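Local coordinates for protein probable AP endonuclease (African swine fever virus, PDB 6KI3) that probably cleaves the DNA backbone on the 5' side of abasic sites in zinc-dependent repair, with 3'-5' exonuclease, 3'-phosphatase and 3'-repair diesterase activities besides, at residues N77-A82 with G113-V118; Y145-H150 with G180-T185; I220-N225 with H269-I274; A273-N278 with A291-L296. All coordinates share one frame; numbering follows the deposited sequence.

How the interactions relate
Interactions 1, 2 and 3 are three seams between neighbouring parallel strands of one TIM barrel, and interaction 4 fastens the last of these strands to the outer helix 282-300. They follow in series along the chain; interactions 3 and 4 share Ala273 and Ile274 on strand 272-275. The centres of interactions 2 and 3 lie about 10 Å apart, and those of interactions 1 and 4 about 18 Å. Strands 116-120 and 143-147 join interaction 1 to interaction 2, and strands 179-184 and 220-227 join 2 to 3. Interactions 2, 3 and 4 each supply ligands to one zinc ion, so that strands distant in sequence converge on the phosphate of the abasic nucleotide.

Interaction 1 (N77-A82 with G113-V118); sequences NLWVVA and GIKGLV
Strands 79-82 and 116-118 run parallel with their directions 42° apart, joined by Lys115 N to Val80 O, Ala82 N to Gly116 O and Val118 N to Ala82 O. The first and last of these bonds lie nearly along the C=O axis, whereas Ala82 N sits above the carbonyl plane of Gly116. A water extends the seam, accepting from Val80 N and donating to the carbonyls of Leu78 and Gly113. Trp79, with CG anti to the backbone N (chi1 -166°), turns one ring face to the Lys115 chain. Lys115 CG lies over the five-membered ring, 3.4 Å from its centroid, a CH-pi contact; the bend at chi2 (-72°) carries the aliphatic chain obliquely across the indole. Ile114 CG2 nestles against Val80 O and, 3.9 Å away, Ala82 CB. Leu117 CD1 reaches the same methyl, 3.7 Å from Ala82 CB, while on the other face Val81 CG2 meets Val118 CG2. The pair belongs to a beta-alpha-beta crossover in the TIM barrel: helix 96-112 packs on Ala82, Ile114 and Leu117, strands 46-49 and 143-147 continue the sheet beyond the two edges, and Met221 of strand 220-227 touches Val81 and Val118 from within the barrel.

Interaction 2 (Y145-H150 with G180-T185); sequences YLETPH and GLCIDT. With ZN (zinc ion), chain J; ZN (zinc ion), chain K; nucleotides of chain C.
Both Glu147 and Asp184 place CG anti to the backbone N (chi1 -177° and -165°), and the fully extended glutamate chain then lies alongside the aspartate, pointing the same way. In this beta-alpha-beta unit of the TIM barrel the two carboxylates end nearly coplanar, at the C-terminal ends of neighbouring parallel strands, where the active-site zinc ions are held. Glu147 OE1 approaches Asp184 OD2 to 2.8 Å because both bind one zinc, which also takes OP2 of the abasic-site analogue in chain C; His223 and Glu276 complete that site. The other oxygen, Glu147 OE2, binds a second zinc together with OP1 of the same phosphate, His83 and His120. Glu147 thus bridges two metals whose positive charge would offset the crowding of acidic oxygens and probably keeps both carboxylates ionised.

Beneath the metals the strands are stitched by Leu146 N to Gly180 O, Cys182 N to Leu146 O and Thr148 N to Cys182 O. The first two donors stand well above the carbonyl planes, the third nearly along the C=O axis. Tyr145 carries its CD1 edge to 3.6 Å from Leu181 O. Gly180 lacks the beta carbon that would collide with Tyr145 CD1, allowing the two backbones to come close here. Asp184, the N-cap of helix 185-190, also accepts from Asn225 ND2 through OD1, the oxygen not on zinc. The backbone beside it is held from the loop just past strand 143-147: Thr148 OG1, in the crowded position between N and carbonyl carbon (chi1 57°), accepts a hydrogen bond from Asp184 N at 3.0 Å.

Interaction 3 (I220-N225 with H269-I274); sequences IMFHLN and HQCPAI. With ZN (zinc ion), chain J.
Three backbone hydrogen bonds define this parallel seam of the TIM barrel: Phe222 N to Pro272 O, Ile274 N to Phe222 O and Leu224 N to Ile274 O. The first two donors lie in the plane of the acceptor carbonyl, the third above it. CA-H...O contacts reinforce the pairing, the shortest from His223 CA to Ile274 O at 3.2 Å.

Apolar contacts divide between the faces. On the face of Phe222 and Ala273, Leu224 CD1 rests 3.9 Å from Ala273 CB, and the Phe222 ring presents an edge to Cys271 CB, with CD1 4.2 Å away. Inside the barrel Met221 starts from the crowded position between N and carbonyl carbon (chi1 69°) and bends at chi3 (-70°), which takes CE across to Ile274 CG1 at 4.0 Å. Its CB meanwhile lies against the ring of Pro272.

Metal coordination falls to His223, whose ND1 binds zinc at 2.3 Å. Its ring runs alongside Ile274, with CD2 3.9 Å from Ile274 CB. With ND1 on zinc and NE2 hydrogen-bonded to Gln48 OE1, the ring's rotation is fixed from both nitrogens.

Asn225 ND2 bonds to OE2 of Glu276, a further ligand of that zinc. Helix 258-269 covers the outer face, Ile266 touching Phe222, Leu224 and Ala273, while strand 179-184 flanks Met221 and His223 and strand 6-10 continues the sheet beyond strand 272-275.

Interaction 4 (A273-N278 with A291-L296); sequences AILERN and AEFTTL. With ZN (zinc ion), chain J; nucleotides of chain C.
The tight part of this contact is a charged grip flanked by an apolar patch, where the end of strand 272-275 meets the outer helix 282-300 of the TIM barrel. Arg277 and Glu292 meet tip to tip with guanidinium and carboxylate planes only 17° apart. The arginine bends at chi2 (-59°) and offers its NE/NH2 side: NH2 gives Glu292 OE2 a 2.8 Å bond, and NE, its single N-H shared, makes bent bonds to Glu292 OE1 and Glu292 OE2, each at 3.0 Å. All three bonds use syn lone pairs. Leu275 slides past the glutamate, its CD2 3.3 Å from Glu292 OE2. Leu275 CD2 also lies over a face of the Phe293 ring, toward its rim, while Leu275 CD1 meets Phe293 CE1 tip to tip at 3.8 Å and Leu296 CD1 at 3.9 Å.

The other side of the loop that follows the strand faces DNA and metal; Glu276 and Asn278 do not touch 291-296. Glu276 OE2 binds zinc at 2.3 Å, and exposed Asn278 extends ND2 to OP1 of DC2 in chain C, a very short modelled bond, with a weak one to O3' of the abasic nucleotide.

Ser240 OG and Leu241 N also bond to Glu292, and Arg277 NH2 reaches Leu224 O. Such a buried, multiply bonded pair should remain charged. It is consistent with an indirect tie to the metal site, Glu292 orienting Arg277, whose NH1 bonds to OD1 of the second-shell residue Asn225.

Interaction 1 (N77-A82 with G113-V118)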
# COMPACT_ATOMS: atom_id res chain seq x y z
N ASN A 77 -6.00 -13.37 12.31
CA ASN A 77 -4.58 -13.01 12.27
C ASN A 77 -4.25 -12.24 10.98
O ASN A 77 -3.36 -12.61 10.22
CB ASN A 77 -3.70 -14.25 12.41
CG ASN A 77 -2.24 -13.90 12.62
OD1 ASN A 77 -1.91 -12.93 13.29
ND2 ASN A 77 -1.36 -14.68 12.00
N LEU A 78 -5.00 -11.17 10.74
CA LEU A 78 -4.86 -10.38 9.53
C LEU A 78 -3.84 -9.26 9.73
O LEU A 78 -3.81 -8.62 10.79
CB LEU A 78 -6.20 -9.78 9.11
CG LEU A 78 -7.14 -10.68 8.31
CD1 LEU A 78 -8.49 -10.00 8.13
CD2 LEU A 78 -6.53 -11.00 6.96
N TRP A 79 -3.01 -9.04 8.72
CA TRP A 79 -2.11 -7.89 8.69
C TRP A 79 -2.83 -6.77 7.96
O TRP A 79 -2.84 -6.72 6.73
CB TRP A 79 -0.79 -8.25 8.02
CG TRP A 79 0.29 -7.23 8.25
CD1 TRP A 79 1.26 -7.26 9.20
CD2 TRP A 79 0.50 -6.02 7.51
NE1 TRP A 79 2.07 -6.15 9.10
CE2 TRP A 79 1.62 -5.37 8.07
CE3 TRP A 79 -0.15 -5.42 6.42
CZ2 TRP A 79 2.10 -4.16 7.58
CZ3 TRP A 79 0.33 -4.21 5.94
CH2 TRP A 79 1.45 -3.60 6.52
N VAL A 80 -3.45 -5.87 8.71
CA VAL A 80 -4.25 -4.79 8.14
C VAL A 80 -3.46 -3.50 8.23
O VAL A 80 -2.86 -3.19 9.27
CB VAL A 80 -5.61 -4.67 8.85
CG1 VAL A 80 -6.48 -3.63 8.16
CG2 VAL A 80 -6.31 -6.02 8.89
N VAL A 81 -3.45 -2.74 7.14
CA VAL A 81 -2.85 -1.42 7.10
C VAL A 81 -3.93 -0.42 6.71
O VAL A 81 -4.84 -0.73 5.94
CB VAL A 81 -1.65 -1.36 6.12
CG1 VAL A 81 -2.10 -1.57 4.68
CG2 VAL A 81 -0.89 -0.05 6.27
N ALA A 82 -3.84 0.77 7.28
CA ALA A 82 -4.76 1.85 6.97
C ALA A 82 -4.11 2.80 5.98
O ALA A 82 -2.94 3.17 6.14
CB ALA A 82 -5.17 2.61 8.24
N GLY A 113 -5.51 -2.47 16.33
CA GLY A 113 -4.54 -3.45 15.88
C GLY A 113 -4.13 -3.34 14.43
O GLY A 113 -3.64 -4.32 13.86
N ILE A 114 -4.31 -2.17 13.81
CA ILE A 114 -3.84 -1.95 12.45
C ILE A 114 -2.35 -1.68 12.48
O ILE A 114 -1.86 -0.90 13.31
CB ILE A 114 -4.62 -0.80 11.79
CG1 ILE A 114 -6.02 -1.29 11.38
CG2 ILE A 114 -3.87 -0.26 10.58
CD1 ILE A 114 -6.89 -0.21 10.78
N LYS A 115 -1.61 -2.33 11.58
CA LYS A 115 -0.15 -2.34 11.65
C LYS A 115 0.50 -1.05 11.18
O LYS A 115 1.62 -0.75 11.61
CB LYS A 115 0.40 -3.51 10.83
CG LYS A 115 -0.24 -4.85 11.15
CD LYS A 115 0.19 -5.38 12.50
CE LYS A 115 -0.38 -6.77 12.75
NZ LYS A 115 0.12 -7.37 14.03
N GLY A 116 -0.15 -0.27 10.33
CA GLY A 116 0.51 0.92 9.82
C GLY A 116 -0.45 1.88 9.16
O GLY A 116 -1.65 1.61 9.02
N LEU A 117 0.11 3.01 8.74
CA LEU A 117 -0.63 4.06 8.04
C LEU A 117 0.18 4.52 6.84
O LEU A 117 1.34 4.91 6.98
CB LEU A 117 -0.92 5.25 8.97
CG LEU A 117 -1.83 6.34 8.40
CD1 LEU A 117 -3.27 5.84 8.31
CD2 LEU A 117 -1.75 7.60 9.25
N VAL A 118 -0.44 4.48 5.66
CA VAL A 118 0.22 4.86 4.42
C VAL A 118 0.01 6.34 4.17
O VAL A 118 -1.13 6.83 4.15
CB VAL A 118 -0.30 4.03 3.24
CG1 VAL A 118 0.40 4.43 1.95
CG2 VAL A 118 -0.12 2.54 3.51
O HOH W 1 -3.34 -5.95 11.48

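Interaction 2 (Y145-H150 with G180-T185)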
# COMPACT_ATOMS: atom_id res chain seq x y z
N TYR A 145 4.09 4.20 6.61
CA TYR A 145 4.62 3.71 5.34
C TYR A 145 4.56 4.84 4.32
O TYR A 145 3.48 5.27 3.92
CB TYR A 145 3.84 2.49 4.85
CG TYR A 145 4.13 1.22 5.63
CD1 TYR A 145 5.25 0.44 5.33
CD2 TYR A 145 3.29 0.80 6.64
CE1 TYR A 145 5.51 -0.72 6.03
CE2 TYR A 145 3.55 -0.37 7.35
CZ TYR A 145 4.66 -1.12 7.04
OH TYR A 145 4.93 -2.27 7.73
N LEU A 146 5.73 5.31 3.89
CA LEU A 146 5.80 6.35 2.87
C LEU A 146 5.70 5.71 1.50
O LEU A 146 6.52 4.87 1.13
CB LEU A 146 7.10 7.14 3.01
CG LEU A 146 7.32 7.82 4.36
CD1 LEU A 146 8.60 8.65 4.35
CD2 LEU A 146 6.12 8.68 4.73
N GLU A 147 4.68 6.11 0.74
CA GLU A 147 4.39 5.48 -0.55
C GLU A 147 5.11 6.20 -1.68
O GLU A 147 5.20 7.43 -1.69
CB GLU A 147 2.88 5.47 -0.81
CG GLU A 147 2.49 4.76 -2.10
CD GLU A 147 0.99 4.65 -2.29
OE1 GLU A 147 0.56 4.18 -3.36
OE2 GLU A 147 0.24 5.04 -1.36
N THR A 148 5.61 5.42 -2.63
CA THR A 148 6.21 5.97 -3.84
C THR A 148 5.15 6.75 -4.62
O THR A 148 4.13 6.16 -5.01
CB THR A 148 6.80 4.86 -4.70
OG1 THR A 148 5.78 3.91 -5.01
CG2 THR A 148 7.93 4.16 -3.97
N PRO A 149 5.34 8.05 -4.86
CA PRO A 149 4.32 8.82 -5.57
C PRO A 149 4.46 8.73 -7.08
O PRO A 149 5.27 7.95 -7.60
CB PRO A 149 4.56 10.24 -5.07
CG PRO A 149 6.03 10.29 -4.83
CD PRO A 149 6.43 8.90 -4.36
N HIS A 150 3.68 9.54 -7.80
CA HIS A 150 3.73 9.59 -9.25
C HIS A 150 3.66 11.04 -9.70
O HIS A 150 2.75 11.77 -9.30
CB HIS A 150 2.59 8.78 -9.88
CG HIS A 150 1.23 9.24 -9.46
ND1 HIS A 150 0.53 10.21 -10.15
CD2 HIS A 150 0.44 8.87 -8.43
CE1 HIS A 150 -0.63 10.42 -9.56
NE2 HIS A 150 -0.71 9.61 -8.51
N GLY A 180 8.42 3.38 7.50
CA GLY A 180 8.54 2.32 6.52
C GLY A 180 8.40 2.86 5.11
O GLY A 180 8.18 4.05 4.89
N LEU A 181 8.51 1.94 4.15
CA LEU A 181 8.42 2.26 2.73
C LEU A 181 7.31 1.43 2.10
O LEU A 181 7.23 0.22 2.34
CB LEU A 181 9.75 1.99 2.02
CG LEU A 181 9.72 1.98 0.49
CD1 LEU A 181 9.42 3.36 -0.05
CD2 LEU A 181 11.03 1.45 -0.07
N CYS A 182 6.47 2.08 1.31
CA CYS A 182 5.44 1.41 0.52
C CYS A 182 5.77 1.60 -0.95
O CYS A 182 5.80 2.73 -1.44
CB CYS A 182 4.05 1.95 0.84
SG CYS A 182 2.72 1.13 -0.07
N ILE A 183 6.02 0.49 -1.65
CA ILE A 183 6.40 0.52 -3.06
C ILE A 183 5.16 0.21 -3.88
O ILE A 183 4.69 -0.94 -3.90
CB ILE A 183 7.53 -0.47 -3.35
CG1 ILE A 183 8.79 -0.09 -2.57
CG2 ILE A 183 7.83 -0.51 -4.85
CD1 ILE A 183 9.91 -1.09 -2.70
N ASP A 184 4.61 1.22 -4.54
CA ASP A 184 3.49 1.06 -5.45
C ASP A 184 4.06 0.92 -6.86
O ASP A 184 4.61 1.87 -7.42
CB ASP A 184 2.52 2.24 -5.35
CG ASP A 184 1.18 1.95 -6.00
OD1 ASP A 184 1.15 1.41 -7.12
OD2 ASP A 184 0.14 2.26 -5.37
N THR A 185 3.92 -0.28 -7.44
CA THR A 185 4.54 -0.57 -8.73
C THR A 185 3.96 0.30 -9.84
O THR A 185 4.69 0.73 -10.74
CB THR A 185 4.39 -2.05 -9.07
OG1 THR A 185 2.99 -2.40 -9.07
CG2 THR A 185 5.12 -2.91 -8.06
ZN ZN J . -1.06 2.81 -3.71
ZN ZN K . -1.79 5.37 -1.94
O5' 3DR C 1 -4.42 4.24 -4.68
P 3DR C 1 -3.08 5.12 -4.84
OP1 3DR C 1 -2.96 5.84 -3.52
OP2 3DR C 1 -2.01 4.09 -5.10
OP3 3DR C 1 -3.37 6.04 -6.01
C2' 3DR C 1 -7.94 2.85 -2.43
C5' 3DR C 1 -5.58 4.77 -4.04
C4' 3DR C 1 -6.73 3.81 -4.28
O4' 3DR C 1 -6.27 2.47 -4.07
C1' 3DR C 1 -7.10 1.79 -3.13
C3' 3DR C 1 -7.89 4.06 -3.34
O3' 3DR C 1 -9.10 4.11 -4.10

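Interaction 3 (I220-N225 with H269-I274)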
# COMPACT_ATOMS: atom_id res chain seq x y z
N ILE A 220 9.09 -2.75 4.76
CA ILE A 220 8.75 -2.55 3.36
C ILE A 220 7.46 -3.29 3.06
O ILE A 220 7.33 -4.48 3.37
CB ILE A 220 9.88 -3.02 2.42
CG1 ILE A 220 11.12 -2.15 2.59
CG2 ILE A 220 9.41 -3.01 0.98
CD1 ILE A 220 12.26 -2.51 1.65
N MET A 221 6.49 -2.59 2.46
CA MET A 221 5.25 -3.18 1.98
C MET A 221 5.07 -2.82 0.51
O MET A 221 5.74 -1.93 -0.02
CB MET A 221 4.05 -2.72 2.81
CG MET A 221 3.69 -1.26 2.61
SD MET A 221 2.14 -0.83 3.43
CE MET A 221 0.96 -1.70 2.40
N PHE A 222 4.13 -3.50 -0.14
CA PHE A 222 3.97 -3.37 -1.59
C PHE A 222 2.51 -3.17 -1.97
O PHE A 222 1.61 -3.77 -1.38
CB PHE A 222 4.51 -4.60 -2.31
CG PHE A 222 6.01 -4.64 -2.39
CD1 PHE A 222 6.75 -5.22 -1.39
CD2 PHE A 222 6.67 -4.08 -3.48
CE1 PHE A 222 8.13 -5.25 -1.46
CE2 PHE A 222 8.05 -4.11 -3.55
CZ PHE A 222 8.78 -4.69 -2.54
N HIS A 223 2.30 -2.32 -2.98
CA HIS A 223 1.04 -2.21 -3.69
C HIS A 223 1.25 -2.83 -5.07
O HIS A 223 1.92 -2.24 -5.92
CB HIS A 223 0.59 -0.75 -3.81
CG HIS A 223 0.13 -0.16 -2.52
ND1 HIS A 223 -0.04 1.20 -2.35
CD2 HIS A 223 -0.21 -0.73 -1.34
CE1 HIS A 223 -0.46 1.44 -1.12
NE2 HIS A 223 -0.57 0.29 -0.48
N LEU A 224 0.69 -4.02 -5.28
CA LEU A 224 0.86 -4.75 -6.54
C LEU A 224 -0.20 -4.27 -7.52
O LEU A 224 -1.31 -4.80 -7.58
CB LEU A 224 0.77 -6.25 -6.31
CG LEU A 224 1.83 -6.86 -5.39
CD1 LEU A 224 1.77 -8.38 -5.44
CD2 LEU A 224 3.22 -6.36 -5.76
N ASN A 225 0.15 -3.26 -8.31
CA ASN A 225 -0.78 -2.65 -9.26
C ASN A 225 -0.14 -2.59 -10.64
O ASN A 225 0.98 -2.08 -10.78
CB ASN A 225 -1.19 -1.24 -8.82
CG ASN A 225 -1.82 -1.22 -7.45
OD1 ASN A 225 -2.54 -2.14 -7.07
ND2 ASN A 225 -1.57 -0.15 -6.70
N HIS A 269 10.91 -12.28 1.85
CA HIS A 269 10.96 -11.33 2.95
C HIS A 269 9.64 -11.21 3.70
O HIS A 269 9.54 -10.38 4.61
CB HIS A 269 11.40 -9.95 2.45
CG HIS A 269 12.83 -9.89 2.04
ND1 HIS A 269 13.86 -9.78 2.95
CD2 HIS A 269 13.41 -9.92 0.82
CE1 HIS A 269 15.02 -9.75 2.30
NE2 HIS A 269 14.77 -9.83 1.01
N GLN A 270 8.64 -12.01 3.35
CA GLN A 270 7.35 -12.05 4.05
C GLN A 270 6.71 -10.67 4.12
O GLN A 270 6.07 -10.30 5.10
CB GLN A 270 7.51 -12.65 5.45
CG GLN A 270 8.30 -13.95 5.48
CD GLN A 270 7.79 -14.92 6.53
OE1 GLN A 270 7.37 -16.03 6.20
NE2 GLN A 270 7.83 -14.51 7.79
N CYS A 271 6.87 -9.89 3.05
CA CYS A 271 6.35 -8.54 3.00
C CYS A 271 4.84 -8.55 2.77
O CYS A 271 4.30 -9.48 2.16
CB CYS A 271 7.03 -7.74 1.90
SG CYS A 271 8.75 -7.35 2.22
N PRO A 272 4.14 -7.53 3.25
CA PRO A 272 2.73 -7.37 2.89
C PRO A 272 2.59 -6.88 1.46
O PRO A 272 3.35 -6.03 1.00
CB PRO A 272 2.21 -6.33 3.90
CG PRO A 272 3.28 -6.23 4.96
CD PRO A 272 4.56 -6.55 4.27
N ALA A 273 1.60 -7.42 0.76
CA ALA A 273 1.32 -7.05 -0.62
C ALA A 273 -0.17 -6.80 -0.77
O ALA A 273 -0.98 -7.68 -0.48
CB ALA A 273 1.78 -8.14 -1.59
N ILE A 274 -0.53 -5.60 -1.22
CA ILE A 274 -1.92 -5.17 -1.32
C ILE A 274 -2.22 -4.85 -2.78
O ILE A 274 -1.51 -4.06 -3.41
CB ILE A 274 -2.20 -3.94 -0.44
CG1 ILE A 274 -1.80 -4.22 1.02
CG2 ILE A 274 -3.66 -3.54 -0.53
CD1 ILE A 274 -2.67 -5.24 1.71
ZN ZN J . -1.06 2.81 -3.71

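Interaction 4 (A273-N278 with A291-L296)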
# COMPACT_ATOMS: atom_id res chain seq x y z
N ALA A 273 1.60 -7.42 0.76
CA ALA A 273 1.32 -7.05 -0.62
C ALA A 273 -0.17 -6.80 -0.77
O ALA A 273 -0.98 -7.68 -0.48
CB ALA A 273 1.78 -8.14 -1.59
N ILE A 274 -0.53 -5.60 -1.22
CA ILE A 274 -1.92 -5.17 -1.32
C ILE A 274 -2.22 -4.85 -2.78
O ILE A 274 -1.51 -4.06 -3.41
CB ILE A 274 -2.20 -3.94 -0.44
CG1 ILE A 274 -1.80 -4.22 1.02
CG2 ILE A 274 -3.66 -3.54 -0.53
CD1 ILE A 274 -2.67 -5.24 1.71
N LEU A 275 -3.28 -5.47 -3.31
CA LEU A 275 -3.79 -5.13 -4.63
C LEU A 275 -4.86 -4.05 -4.47
O LEU A 275 -5.77 -4.19 -3.65
CB LEU A 275 -4.38 -6.35 -5.33
CG LEU A 275 -3.44 -7.44 -5.86
CD1 LEU A 275 -2.84 -8.28 -4.75
CD2 LEU A 275 -4.17 -8.32 -6.86
N GLU A 276 -4.75 -2.99 -5.26
CA GLU A 276 -5.66 -1.84 -5.17
C GLU A 276 -6.48 -1.77 -6.45
O GLU A 276 -6.10 -1.10 -7.41
CB GLU A 276 -4.88 -0.56 -4.92
CG GLU A 276 -3.89 -0.66 -3.77
CD GLU A 276 -3.13 0.63 -3.54
OE1 GLU A 276 -3.51 1.40 -2.63
OE2 GLU A 276 -2.16 0.89 -4.28
N ARG A 277 -7.63 -2.39 -6.43
CA ARG A 277 -8.50 -2.38 -7.57
C ARG A 277 -9.78 -1.68 -7.31
O ARG A 277 -10.40 -1.93 -6.34
CB ARG A 277 -8.87 -3.78 -8.00
CG ARG A 277 -7.78 -4.61 -8.55
CD ARG A 277 -7.10 -4.08 -9.77
NE ARG A 277 -5.84 -4.75 -9.73
CZ ARG A 277 -4.78 -4.29 -9.13
NH1 ARG A 277 -4.76 -3.11 -8.61
NH2 ARG A 277 -3.72 -5.01 -9.09
N ASN A 278 -10.15 -0.82 -8.20
CA ASN A 278 -11.38 -0.15 -8.13
C ASN A 278 -12.18 -0.54 -9.35
O ASN A 278 -11.70 -0.43 -10.44
CB ASN A 278 -11.14 1.34 -8.27
CG ASN A 278 -10.73 2.01 -6.99
OD1 ASN A 278 -10.57 1.39 -5.96
ND2 ASN A 278 -10.57 3.32 -7.07
N ALA A 291 -9.17 -13.58 -10.93
CA ALA A 291 -8.15 -13.80 -11.95
C ALA A 291 -6.76 -13.46 -11.41
O ALA A 291 -5.79 -14.18 -11.68
CB ALA A 291 -8.46 -12.99 -13.20
N GLU A 292 -6.65 -12.38 -10.64
CA GLU A 292 -5.34 -11.93 -10.18
C GLU A 292 -4.80 -12.84 -9.08
O GLU A 292 -3.59 -13.09 -9.02
CB GLU A 292 -5.42 -10.49 -9.68
CG GLU A 292 -5.71 -9.48 -10.78
CD GLU A 292 -5.75 -8.05 -10.26
OE1 GLU A 292 -6.86 -7.51 -10.08
OE2 GLU A 292 -4.67 -7.47 -10.02
N PHE A 293 -5.67 -13.35 -8.20
CA PHE A 293 -5.19 -14.15 -7.08
C PHE A 293 -4.94 -15.60 -7.47
O PHE A 293 -4.10 -16.26 -6.85
CB PHE A 293 -6.17 -14.06 -5.91
CG PHE A 293 -6.09 -12.75 -5.16
CD1 PHE A 293 -4.97 -12.45 -4.39
CD2 PHE A 293 -7.12 -11.84 -5.22
CE1 PHE A 293 -4.89 -11.25 -3.71
CE2 PHE A 293 -7.05 -10.64 -4.53
CZ PHE A 293 -5.93 -10.35 -3.78
N THR A 294 -5.66 -16.12 -8.47
CA THR A 294 -5.32 -17.43 -9.00
C THR A 294 -3.98 -17.40 -9.73
O THR A 294 -3.18 -18.33 -9.62
CB THR A 294 -6.42 -17.94 -9.93
OG1 THR A 294 -6.78 -16.92 -10.86
CG2 THR A 294 -7.65 -18.35 -9.13
N THR A 295 -3.72 -16.32 -10.48
CA THR A 295 -2.41 -16.14 -11.09
C THR A 295 -1.33 -15.98 -10.03
O THR A 295 -0.23 -16.52 -10.16
CB THR A 295 -2.42 -14.94 -12.03
OG1 THR A 295 -3.41 -15.14 -13.05
CG2 THR A 295 -1.06 -14.75 -12.69
N LEU A 296 -1.63 -15.23 -8.96
CA LEU A 296 -0.71 -15.13 -7.84
C LEU A 296 -0.47 -16.49 -7.20
O LEU A 296 0.66 -16.84 -6.87
CB LEU A 296 -1.23 -14.13 -6.81
CG LEU A 296 -0.85 -12.67 -7.01
CD1 LEU A 296 -1.63 -11.78 -6.06
CD2 LEU A 296 0.65 -12.48 -6.82
ZN ZN J . -1.06 2.81 -3.71
O5' 3DR C 1 -4.42 4.24 -4.68
P 3DR C 1 -3.08 5.12 -4.84
OP1 3DR C 1 -2.96 5.84 -3.52
OP2 3DR C 1 -2.01 4.09 -5.10
OP3 3DR C 1 -3.37 6.04 -6.01
C2' 3DR C 1 -7.94 2.85 -2.43
C5' 3DR C 1 -5.58 4.77 -4.04
C4' 3DR C 1 -6.73 3.81 -4.28
O4' 3DR C 1 -6.27 2.47 -4.07
C1' 3DR C 1 -7.10 1.79 -3.13
C3' 3DR C 1 -7.89 4.06 -3.34
O3' 3DR C 1 -9.10 4.11 -4.10
P DC C 2 -9.76 5.52 -4.49
OP1 DC C 2 -10.64 5.29 -5.66
OP2 DC C 2 -8.68 6.53 -4.56
O5' DC C 2 -10.67 5.89 -3.23
C5' DC C 2 -11.83 5.12 -2.95
C4' DC C 2 -12.38 5.47 -1.58
O4' DC C 2 -12.83 6.85 -1.57
C3' DC C 2 -13.57 4.63 -1.12
O3' DC C 2 -13.51 4.48 0.29
C2' DC C 2 -14.76 5.48 -1.56
C1' DC C 2 -14.23 6.90 -1.34
N1 DC C 2 -14.81 7.90 -2.28
C2 DC C 2 -15.08 9.20 -1.83
O2 DC C 2 -14.84 9.49 -0.65
N3 DC C 2 -15.60 10.10 -2.70
C4 DC C 2 -15.85 9.75 -3.96
N4 DC C 2 -16.37 10.67 -4.78
C5 DC C 2 -15.58 8.43 -4.44
C6 DC C 2 -15.07 7.55 -3.58